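Local coordinates for protein stress response kinase A (Escherichia coli, PDB 1ZYL) that phosphorylates serine and threonine residues, its own included, using ATP and magnesium, and probably suppresses the effects of stress from reactive oxygen species, at residues Leu75-Pro83 with Tyr128-Gln139; Pro107-Glu115 with Ala204-Met214. All coordinates share one frame; numbering follows the deposited sequence.

Contact 1. Residues Leu75-Pro83 with Tyr128-Gln139; sequences LQLVNDEVP and YLGRMHQTGRKQ
R131 lies along the turn that ends helix 64-79 and meets it over most of its length. Its CB and CG pass V82 CG2, with CG 3.7 Å away; CD runs close by the carbonyl oxygens of D80 and E81; and NH2 gives a hydrogen bond of 2.8 Å to E81 O. That bond uses a lone pair in the carbonyl plane but is bent, 142° at the hydrogen. The chain leaves with CG anti to the backbone N (chi1 -177°) and turns at chi3, which brings the guanidinium round to the carbonyl. E81 OE1 adds only a long, out-of-plane charge contact, and F255 takes the same guanidinium in a cation-pi contact. The turn is a Schellman motif, with E81 at positive phi as its C-prime residue. Just after it in the chain, P83 CG sits over the face of the Y128 ring, off-centre toward CE1 and CD1 and 3.4 Å from the centroid, a CH-pi contact. At its start, D80 OD2 accepts from T135 OG1 and from K138 NZ, both at 3.0 Å and both from the same face of the carboxylate. Between Y128 and T135 on the helix, M132 CG packs on L77 CD2 at 3.5 Å. Two donors on one oxygen, one of them a lysine, would probably keep D80 ionised, and R131 and K138 thus meet the carbonyl and carboxylate oxygens around the C-terminal end of helix 64-79.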
loop_
_atom_site.group_PDB
_atom_site.type_symbol
_atom_site.label_atom_id
_atom_site.label_comp_id
_atom_site.label_asym_id
_atom_site.label_seq_id
_atom_site.Cartn_x
_atom_site.Cartn_y
_atom_site.Cartn_z
ATOM N N LEU A 75 -1.262 -16.448 -4.712
ATOM C CA LEU A 75 -1.314 -17.727 -5.403
ATOM C C LEU A 75 -2.711 -18.013 -5.935
ATOM O O LEU A 75 -2.863 -18.439 -7.077
ATOM C CB LEU A 75 -0.880 -18.852 -4.466
ATOM C CG LEU A 75 -0.190 -20.030 -5.155
ATOM C CD1 LEU A 75 1.301 -19.714 -5.304
ATOM C CD2 LEU A 75 -0.391 -21.306 -4.339
ATOM N N GLN A 76 -3.729 -17.783 -5.109
ATOM C CA GLN A 76 -5.113 -18.009 -5.519
ATOM C C GLN A 76 -5.486 -17.052 -6.645
ATOM O O GLN A 76 -6.114 -17.442 -7.630
ATOM C CB GLN A 76 -6.062 -17.811 -4.333
ATOM C CG GLN A 76 -7.538 -17.770 -4.717
ATOM C CD GLN A 76 -8.472 -17.888 -3.521
ATOM O OE1 GLN A 76 -8.152 -17.444 -2.414
ATOM N NE2 GLN A 76 -9.641 -18.475 -3.743
ATOM N N LEU A 77 -5.088 -15.797 -6.489
ATOM C CA LEU A 77 -5.365 -14.770 -7.482
ATOM C C LEU A 77 -4.837 -15.197 -8.860
ATOM O O LEU A 77 -5.462 -14.927 -9.891
ATOM C CB LEU A 77 -4.711 -13.459 -7.037
ATOM C CG LEU A 77 -5.497 -12.153 -7.167
ATOM C CD1 LEU A 77 -6.910 -12.348 -6.663
ATOM C CD2 LEU A 77 -4.793 -11.050 -6.373
ATOM N N VAL A 78 -3.685 -15.861 -8.875
ATOM C CA VAL A 78 -3.098 -16.324 -10.128
ATOM C C VAL A 78 -4.046 -17.356 -10.730
ATOM O O VAL A 78 -4.343 -17.318 -11.924
ATOM C CB VAL A 78 -1.718 -16.985 -9.895
ATOM C CG1 VAL A 78 -1.079 -17.350 -11.212
ATOM C CG2 VAL A 78 -0.820 -16.049 -9.138
ATOM N N ASN A 79 -4.518 -18.271 -9.889
ATOM C CA ASN A 79 -5.448 -19.315 -10.313
ATOM C C ASN A 79 -6.654 -18.756 -11.072
ATOM O O ASN A 79 -7.050 -19.300 -12.100
ATOM C CB ASN A 79 -5.959 -20.101 -9.101
ATOM C CG ASN A 79 -5.478 -21.540 -9.086
ATOM O OD1 ASN A 79 -4.385 -21.844 -8.594
ATOM N ND2 ASN A 79 -6.294 -22.439 -9.637
ATOM N N ASP A 80 -7.237 -17.677 -10.549
ATOM C CA ASP A 80 -8.405 -17.045 -11.159
ATOM C C ASP A 80 -8.048 -16.057 -12.258
ATOM O O ASP A 80 -8.871 -15.239 -12.659
ATOM C CB ASP A 80 -9.225 -16.350 -10.087
ATOM C CG ASP A 80 -9.590 -17.281 -8.966
ATOM O OD1 ASP A 80 -9.989 -18.419 -9.274
ATOM O OD2 ASP A 80 -9.483 -16.887 -7.786
ATOM N N GLU A 81 -6.810 -16.143 -12.731
ATOM C CA GLU A 81 -6.302 -15.305 -13.810
ATOM C C GLU A 81 -6.286 -13.798 -13.562
ATOM O O GLU A 81 -6.946 -13.029 -14.258
ATOM C CB GLU A 81 -7.064 -15.615 -15.103
ATOM C CG GLU A 81 -6.996 -17.082 -15.512
ATOM C CD GLU A 81 -7.710 -17.367 -16.824
ATOM O OE1 GLU A 81 -8.906 -17.019 -16.949
ATOM O OE2 GLU A 81 -7.076 -17.945 -17.731
ATOM N N VAL A 82 -5.519 -13.383 -12.563
ATOM C CA VAL A 82 -5.380 -11.970 -12.248
ATOM C C VAL A 82 -3.882 -11.653 -12.279
ATOM O O VAL A 82 -3.082 -12.297 -11.599
ATOM C CB VAL A 82 -5.979 -11.644 -10.872
ATOM C CG1 VAL A 82 -5.839 -10.160 -10.580
ATOM C CG2 VAL A 82 -7.446 -12.045 -10.849
ATOM N N PRO A 83 -3.493 -10.654 -13.086
ATOM C CA PRO A 83 -2.130 -10.158 -13.314
ATOM C C PRO A 83 -1.285 -9.827 -12.087
ATOM O O PRO A 83 -1.113 -8.660 -11.746
ATOM C CB PRO A 83 -2.356 -8.924 -14.186
ATOM C CG PRO A 83 -3.624 -9.215 -14.886
ATOM C CD PRO A 83 -4.465 -9.795 -13.783
ATOM N N TYR A 128 -9.557 -5.848 -14.337
ATOM C CA TYR A 128 -8.813 -6.870 -13.608
ATOM C C TYR A 128 -9.002 -6.675 -12.117
ATOM O O TYR A 128 -8.989 -7.633 -11.346
ATOM C CB TYR A 128 -7.326 -6.802 -13.956
ATOM C CG TYR A 128 -6.948 -7.646 -15.152
ATOM C CD1 TYR A 128 -5.943 -7.238 -16.033
ATOM C CD2 TYR A 128 -7.581 -8.868 -15.393
ATOM C CE1 TYR A 128 -5.580 -8.027 -17.125
ATOM C CE2 TYR A 128 -7.224 -9.662 -16.477
ATOM C CZ TYR A 128 -6.225 -9.238 -17.338
ATOM O OH TYR A 128 -5.862 -10.035 -18.401
ATOM N N LEU A 129 -9.178 -5.423 -11.720
ATOM C CA LEU A 129 -9.394 -5.076 -10.323
ATOM C C LEU A 129 -10.736 -5.684 -9.890
ATOM O O LEU A 129 -10.944 -6.029 -8.727
ATOM C CB LEU A 129 -9.424 -3.553 -10.190
ATOM C CG LEU A 129 -8.579 -2.858 -9.120
ATOM C CD1 LEU A 129 -7.305 -3.643 -8.827
ATOM C CD2 LEU A 129 -8.244 -1.451 -9.609
ATOM N N GLY A 130 -11.641 -5.818 -10.854
ATOM C CA GLY A 130 -12.944 -6.381 -10.575
ATOM C C GLY A 130 -12.833 -7.878 -10.407
ATOM O O GLY A 130 -13.554 -8.476 -9.611
ATOM N N ARG A 131 -11.934 -8.494 -11.165
ATOM C CA ARG A 131 -11.752 -9.926 -11.046
ATOM C C ARG A 131 -10.934 -10.202 -9.786
ATOM O O ARG A 131 -11.065 -11.263 -9.171
ATOM C CB ARG A 131 -11.035 -10.492 -12.271
ATOM C CG ARG A 131 -10.897 -12.016 -12.220
ATOM C CD ARG A 131 -10.103 -12.582 -13.390
ATOM N NE ARG A 131 -10.818 -12.478 -14.657
ATOM C CZ ARG A 131 -10.336 -12.903 -15.820
ATOM N NH1 ARG A 131 -11.053 -12.774 -16.927
ATOM N NH2 ARG A 131 -9.131 -13.454 -15.879
ATOM N N MET A 132 -10.104 -9.234 -9.395
ATOM C CA MET A 132 -9.274 -9.383 -8.206
ATOM C C MET A 132 -10.165 -9.432 -6.988
ATOM O O MET A 132 -10.083 -10.361 -6.188
ATOM C CB MET A 132 -8.295 -8.220 -8.057
ATOM C CG MET A 132 -7.131 -8.523 -7.113
ATOM S SD MET A 132 -6.343 -7.055 -6.421
ATOM C CE MET A 132 -5.348 -6.539 -7.773
ATOM N N HIS A 133 -11.021 -8.424 -6.854
ATOM C CA HIS A 133 -11.945 -8.353 -5.724
ATOM C C HIS A 133 -12.939 -9.497 -5.742
ATOM O O HIS A 133 -13.518 -9.835 -4.705
ATOM C CB HIS A 133 -12.685 -7.020 -5.720
ATOM C CG HIS A 133 -11.807 -5.855 -5.402
ATOM N ND1 HIS A 133 -12.303 -4.606 -5.108
ATOM C CD2 HIS A 133 -10.460 -5.753 -5.325
ATOM C CE1 HIS A 133 -11.300 -3.783 -4.862
ATOM N NE2 HIS A 133 -10.170 -4.455 -4.986
ATOM N N GLN A 134 -13.134 -10.085 -6.925
ATOM C CA GLN A 134 -14.030 -11.221 -7.075
ATOM C C GLN A 134 -13.411 -12.355 -6.268
ATOM O O GLN A 134 -14.104 -13.056 -5.528
ATOM C CB GLN A 134 -14.128 -11.630 -8.537
ATOM C CG GLN A 134 -15.175 -12.695 -8.812
ATOM C CD GLN A 134 -15.186 -13.142 -10.262
ATOM O OE1 GLN A 134 -16.127 -13.787 -10.709
ATOM N NE2 GLN A 134 -14.134 -12.811 -10.997
ATOM N N THR A 135 -12.096 -12.518 -6.418
ATOM C CA THR A 135 -11.342 -13.539 -5.689
ATOM C C THR A 135 -11.281 -13.094 -4.244
ATOM O O THR A 135 -11.735 -13.783 -3.334
ATOM C CB THR A 135 -9.884 -13.641 -6.179
ATOM O OG1 THR A 135 -9.860 -13.954 -7.578
ATOM C CG2 THR A 135 -9.143 -14.713 -5.416
ATOM N N GLY A 136 -10.714 -11.911 -4.056
ATOM C CA GLY A 136 -10.567 -11.351 -2.730
ATOM C C GLY A 136 -11.792 -11.452 -1.850
ATOM O O GLY A 136 -11.668 -11.426 -0.628
ATOM N N ARG A 137 -12.979 -11.560 -2.433
ATOM C CA ARG A 137 -14.157 -11.650 -1.581
ATOM C C ARG A 137 -14.461 -13.064 -1.093
ATOM O O ARG A 137 -15.250 -13.236 -0.163
ATOM C CB ARG A 137 -15.391 -11.048 -2.269
ATOM C CG ARG A 137 -15.714 -11.566 -3.662
ATOM C CD ARG A 137 -17.084 -11.051 -4.086
ATOM N NE ARG A 137 -17.303 -9.681 -3.628
ATOM C CZ ARG A 137 -16.808 -8.591 -4.211
ATOM N NH1 ARG A 137 -16.059 -8.681 -5.305
ATOM N NH2 ARG A 137 -17.040 -7.402 -3.672
ATOM N N LYS A 138 -13.821 -14.066 -1.692
ATOM C CA LYS A 138 -14.047 -15.450 -1.290
ATOM C C LYS A 138 -13.838 -15.716 0.215
ATOM O O LYS A 138 -14.563 -16.511 0.818
ATOM C CB LYS A 138 -13.179 -16.373 -2.142
ATOM C CG LYS A 138 -13.581 -16.358 -3.625
ATOM C CD LYS A 138 -12.678 -17.236 -4.469
ATOM C CE LYS A 138 -13.039 -17.153 -5.940
ATOM N NZ LYS A 138 -12.107 -17.965 -6.785
ATOM N N GLN A 139 -12.850 -15.059 0.816
ATOM C CA GLN A 139 -12.584 -15.180 2.250
ATOM C C GLN A 139 -11.760 -13.996 2.718
ATOM O O GLN A 139 -11.140 -13.314 1.908
ATOM C CB GLN A 139 -11.878 -16.493 2.601
ATOM C CG GLN A 139 -10.849 -16.957 1.610
ATOM C CD GLN A 139 -10.236 -18.280 2.010
ATOM O OE1 GLN A 139 -9.712 -19.014 1.168
ATOM N NE2 GLN A 139 -10.291 -18.592 3.304
#

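Contact 2. Residues Pro107-Glu115 with Ala204-Met214; sequences PSVGGRQFE and AGNILWRDGPM
R112 and W209 form an antiparallel hydrogen-bonded pair, R112 N to W209 O and W209 N to R112 O both 3.0 Å, which adds the short strand 112-113 to the edge of the hairpin 207-215. F114 follows at once and turns inward. With its CG anti to the backbone N (chi1 164°), the ring drops beside I207, whose CG2 lies 3.3 Å from F114 CG and whose CD1 meets F114 CD2. The six-membered part of W209 arrives at the edge of the F114 ring, CE3 4.3 Å from F114 CD2, and V125 of helix 119-136 also touches the phenylalanine. With an alanine here, the I207 methyls would probably lose the ring they pack on and a gap would be likely to open toward helix 119-136. In protein kinase-like folds this is where the segment linking the two lobes runs beside the hairpin between catalytic loop and metal-binding aspartate; N206 and D217, both inferred to bind magnesium, lie just before strand 207-209 and just after strand 213-215. Further back along the linker, V109 O takes a bond of 2.8 Å from R210 NH1 of the hairpin turn, nearly straight at 158°; the oxygen lies in the guanidinium plane, while the donor stands above the carbonyl plane. M214 CE lies over one face of this guanidinium, toward its rim, and M214 SD meets V109 CG1 tip to tip. R112 bends at chi2 and chi3 to lay its guanidinium over W209 O and R210 CA, its plane 83° from that of R210.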
loop_
_atom_site.group_PDB
_atom_site.type_symbol
_atom_site.label_atom_id
_atom_site.label_comp_id
_atom_site.label_asym_id
_atom_site.label_seq_id
_atom_site.Cartn_x
_atom_site.Cartn_y
_atom_site.Cartn_z
ATOM N N PRO A 107 8.976 -14.191 -9.566
ATOM C CA PRO A 107 9.367 -14.167 -10.977
ATOM C C PRO A 107 9.446 -12.729 -11.464
ATOM O O PRO A 107 8.417 -12.082 -11.638
ATOM C CB PRO A 107 8.231 -14.921 -11.661
ATOM C CG PRO A 107 7.729 -15.843 -10.594
ATOM C CD PRO A 107 7.738 -14.970 -9.378
ATOM N N SER A 108 10.655 -12.219 -11.678
ATOM C CA SER A 108 10.794 -10.848 -12.156
ATOM C C SER A 108 9.830 -10.662 -13.320
ATOM O O SER A 108 9.968 -11.289 -14.373
ATOM C CB SER A 108 12.226 -10.567 -12.605
ATOM O OG SER A 108 12.352 -9.232 -13.059
ATOM N N VAL A 109 8.844 -9.799 -13.107
ATOM C CA VAL A 109 7.809 -9.525 -14.094
ATOM C C VAL A 109 8.266 -8.708 -15.306
ATOM O O VAL A 109 8.132 -9.159 -16.442
ATOM C CB VAL A 109 6.612 -8.806 -13.422
ATOM C CG1 VAL A 109 5.478 -8.627 -14.417
ATOM C CG2 VAL A 109 6.144 -9.604 -12.210
ATOM N N GLY A 110 8.802 -7.514 -15.067
ATOM C CA GLY A 110 9.241 -6.672 -16.168
ATOM C C GLY A 110 8.079 -5.849 -16.693
ATOM O O GLY A 110 6.983 -5.912 -16.141
ATOM N N GLY A 111 8.305 -5.075 -17.751
ATOM C CA GLY A 111 7.231 -4.262 -18.302
ATOM C C GLY A 111 7.426 -2.761 -18.146
ATOM O O GLY A 111 8.267 -2.311 -17.366
ATOM N N ARG A 112 6.638 -1.980 -18.883
ATOM C CA ARG A 112 6.738 -0.525 -18.835
ATOM C C ARG A 112 5.936 0.123 -17.715
ATOM O O ARG A 112 5.301 -0.547 -16.901
ATOM C CB ARG A 112 6.304 0.092 -20.173
ATOM C CG ARG A 112 7.334 0.000 -21.295
ATOM C CD ARG A 112 7.505 -1.423 -21.809
ATOM N NE ARG A 112 6.305 -1.913 -22.481
ATOM C CZ ARG A 112 6.175 -3.134 -22.987
ATOM N NH1 ARG A 112 7.175 -4.002 -22.899
ATOM N NH2 ARG A 112 5.042 -3.489 -23.580
ATOM N N GLN A 113 5.971 1.452 -17.703
ATOM C CA GLN A 113 5.273 2.255 -16.709
ATOM C C GLN A 113 3.810 2.457 -17.088
ATOM O O GLN A 113 3.501 2.968 -18.162
ATOM C CB GLN A 113 5.971 3.614 -16.569
ATOM C CG GLN A 113 7.400 3.528 -16.029
ATOM C CD GLN A 113 8.445 4.138 -16.962
ATOM O OE1 GLN A 113 8.700 3.630 -18.066
ATOM N NE2 GLN A 113 9.057 5.234 -16.519
ATOM N N PHE A 114 2.911 2.049 -16.198
ATOM C CA PHE A 114 1.479 2.187 -16.434
ATOM C C PHE A 114 1.086 3.654 -16.532
ATOM O O PHE A 114 1.463 4.463 -15.682
ATOM C CB PHE A 114 0.684 1.491 -15.318
ATOM C CG PHE A 114 -0.770 1.887 -15.259
ATOM C CD1 PHE A 114 -1.173 3.002 -14.523
ATOM C CD2 PHE A 114 -1.731 1.167 -15.964
ATOM C CE1 PHE A 114 -2.513 3.389 -14.496
ATOM C CE2 PHE A 114 -3.074 1.550 -15.943
ATOM C CZ PHE A 114 -3.467 2.659 -15.211
ATOM N N GLU A 115 0.318 3.976 -17.570
ATOM C CA GLU A 115 -0.136 5.339 -17.824
ATOM C C GLU A 115 -1.589 5.568 -17.401
ATOM O O GLU A 115 -2.520 5.184 -18.109
ATOM C CB GLU A 115 0.021 5.651 -19.310
ATOM C CG GLU A 115 1.396 5.311 -19.860
ATOM C CD GLU A 115 1.463 5.435 -21.368
ATOM O OE1 GLU A 115 2.549 5.193 -21.940
ATOM O OE2 GLU A 115 0.428 5.769 -21.984
ATOM N N ALA A 204 -1.153 3.954 -9.386
ATOM C CA ALA A 204 -0.239 3.868 -10.516
ATOM C C ALA A 204 1.122 3.249 -10.190
ATOM O O ALA A 204 1.560 2.299 -10.841
ATOM C CB ALA A 204 -0.048 5.248 -11.116
ATOM N N GLY A 205 1.789 3.783 -9.179
ATOM C CA GLY A 205 3.100 3.269 -8.827
ATOM C C GLY A 205 3.284 1.761 -8.787
ATOM O O GLY A 205 4.271 1.244 -9.308
ATOM N N ASN A 206 2.344 1.057 -8.165
ATOM C CA ASN A 206 2.429 -0.394 -8.040
ATOM C C ASN A 206 1.748 -1.152 -9.170
ATOM O O ASN A 206 1.304 -2.283 -8.994
ATOM C CB ASN A 206 1.836 -0.846 -6.706
ATOM C CG ASN A 206 2.609 -0.328 -5.523
ATOM O OD1 ASN A 206 3.817 -0.539 -5.428
ATOM N ND2 ASN A 206 1.922 0.352 -4.609
ATOM N N ILE A 207 1.658 -0.536 -10.333
ATOM C CA ILE A 207 1.044 -1.224 -11.446
ATOM C C ILE A 207 1.948 -1.048 -12.683
ATOM O O ILE A 207 2.412 0.053 -12.983
ATOM C CB ILE A 207 -0.424 -0.711 -11.659
ATOM C CG1 ILE A 207 -1.182 -1.634 -12.599
ATOM C CG2 ILE A 207 -0.425 0.680 -12.232
ATOM C CD1 ILE A 207 -0.732 -1.559 -14.033
ATOM N N LEU A 208 2.226 -2.160 -13.361
ATOM C CA LEU A 208 3.074 -2.174 -14.551
ATOM C C LEU A 208 2.273 -2.556 -15.788
ATOM O O LEU A 208 1.204 -3.159 -15.684
ATOM C CB LEU A 208 4.198 -3.186 -14.377
ATOM C CG LEU A 208 5.250 -2.844 -13.338
ATOM C CD1 LEU A 208 5.997 -4.102 -12.964
ATOM C CD2 LEU A 208 6.186 -1.786 -13.891
ATOM N N TRP A 209 2.804 -2.237 -16.961
ATOM C CA TRP A 209 2.091 -2.552 -18.186
ATOM C C TRP A 209 2.953 -3.072 -19.328
ATOM O O TRP A 209 3.827 -2.377 -19.846
ATOM C CB TRP A 209 1.304 -1.320 -18.648
ATOM C CG TRP A 209 0.533 -1.513 -19.916
ATOM C CD1 TRP A 209 1.037 -1.585 -21.180
ATOM C CD2 TRP A 209 -0.882 -1.683 -20.039
ATOM N NE1 TRP A 209 0.029 -1.791 -22.083
ATOM C CE2 TRP A 209 -1.162 -1.855 -21.412
ATOM C CE3 TRP A 209 -1.943 -1.705 -19.123
ATOM C CZ2 TRP A 209 -2.458 -2.047 -21.894
ATOM C CZ3 TRP A 209 -3.230 -1.895 -19.600
ATOM C CH2 TRP A 209 -3.477 -2.064 -20.975
ATOM N N ARG A 210 2.695 -4.319 -19.700
ATOM C CA ARG A 210 3.369 -4.974 -20.811
ATOM C C ARG A 210 2.178 -5.638 -21.492
ATOM O O ARG A 210 1.857 -6.798 -21.218
ATOM C CB ARG A 210 4.353 -6.033 -20.320
ATOM C CG ARG A 210 5.555 -6.223 -21.246
ATOM C CD ARG A 210 6.095 -7.657 -21.255
ATOM N NE ARG A 210 6.352 -8.205 -19.924
ATOM C CZ ARG A 210 5.420 -8.729 -19.131
ATOM N NH1 ARG A 210 5.753 -9.202 -17.937
ATOM N NH2 ARG A 210 4.155 -8.789 -19.528
ATOM N N ASP A 211 1.514 -4.874 -22.360
ATOM C CA ASP A 211 0.313 -5.333 -23.048
ATOM C C ASP A 211 -0.601 -6.040 -22.047
ATOM O O ASP A 211 -0.824 -7.256 -22.095
ATOM C CB ASP A 211 0.678 -6.221 -24.236
ATOM C CG ASP A 211 1.131 -5.407 -25.437
ATOM O OD1 ASP A 211 0.295 -4.672 -26.004
ATOM O OD2 ASP A 211 2.320 -5.485 -25.806
ATOM N N GLY A 212 -1.113 -5.220 -21.131
ATOM C CA GLY A 212 -1.990 -5.673 -20.070
ATOM C C GLY A 212 -1.477 -5.134 -18.746
ATOM O O GLY A 212 -0.280 -4.878 -18.607
ATOM N N PRO A 213 -2.359 -4.912 -17.763
ATOM C CA PRO A 213 -1.871 -4.401 -16.482
ATOM C C PRO A 213 -1.299 -5.559 -15.697
ATOM O O PRO A 213 -1.664 -6.710 -15.924
ATOM C CB PRO A 213 -3.131 -3.854 -15.814
ATOM C CG PRO A 213 -4.035 -3.553 -16.956
ATOM C CD PRO A 213 -3.814 -4.736 -17.865
ATOM N N MET A 214 -0.394 -5.252 -14.782
ATOM C CA MET A 214 0.204 -6.270 -13.935
ATOM C C MET A 214 0.396 -5.629 -12.581
ATOM O O MET A 214 1.183 -4.695 -12.447
ATOM C CB MET A 214 1.558 -6.713 -14.479
ATOM C CG MET A 214 1.498 -7.344 -15.846
ATOM S SD MET A 214 3.141 -7.768 -16.395
ATOM C CE MET A 214 3.863 -6.130 -16.571
#

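How the contacts relate
Contact 1 is partly buried, joining the ends of helices 64-79 and 119-136, whereas contact 2 is a surface contact built on a small three-stranded sheet, although F114 and I207 are buried in it. Helix 119-136, which follows strand 112-113 in the chain, serves both, with Y128 packing on P213. The two also meet directly where P83 lies against P213 and M214, and P83 is backbone-bonded to F215 in the same hairpin. Their chemistry differs with place: contact 1 combines charged and polar bonds at a helix end with apolar packing, while contact 2 rests on paired backbone and a phenylalanine packed on aliphatic and indole groups, its arginines lying towards the surface.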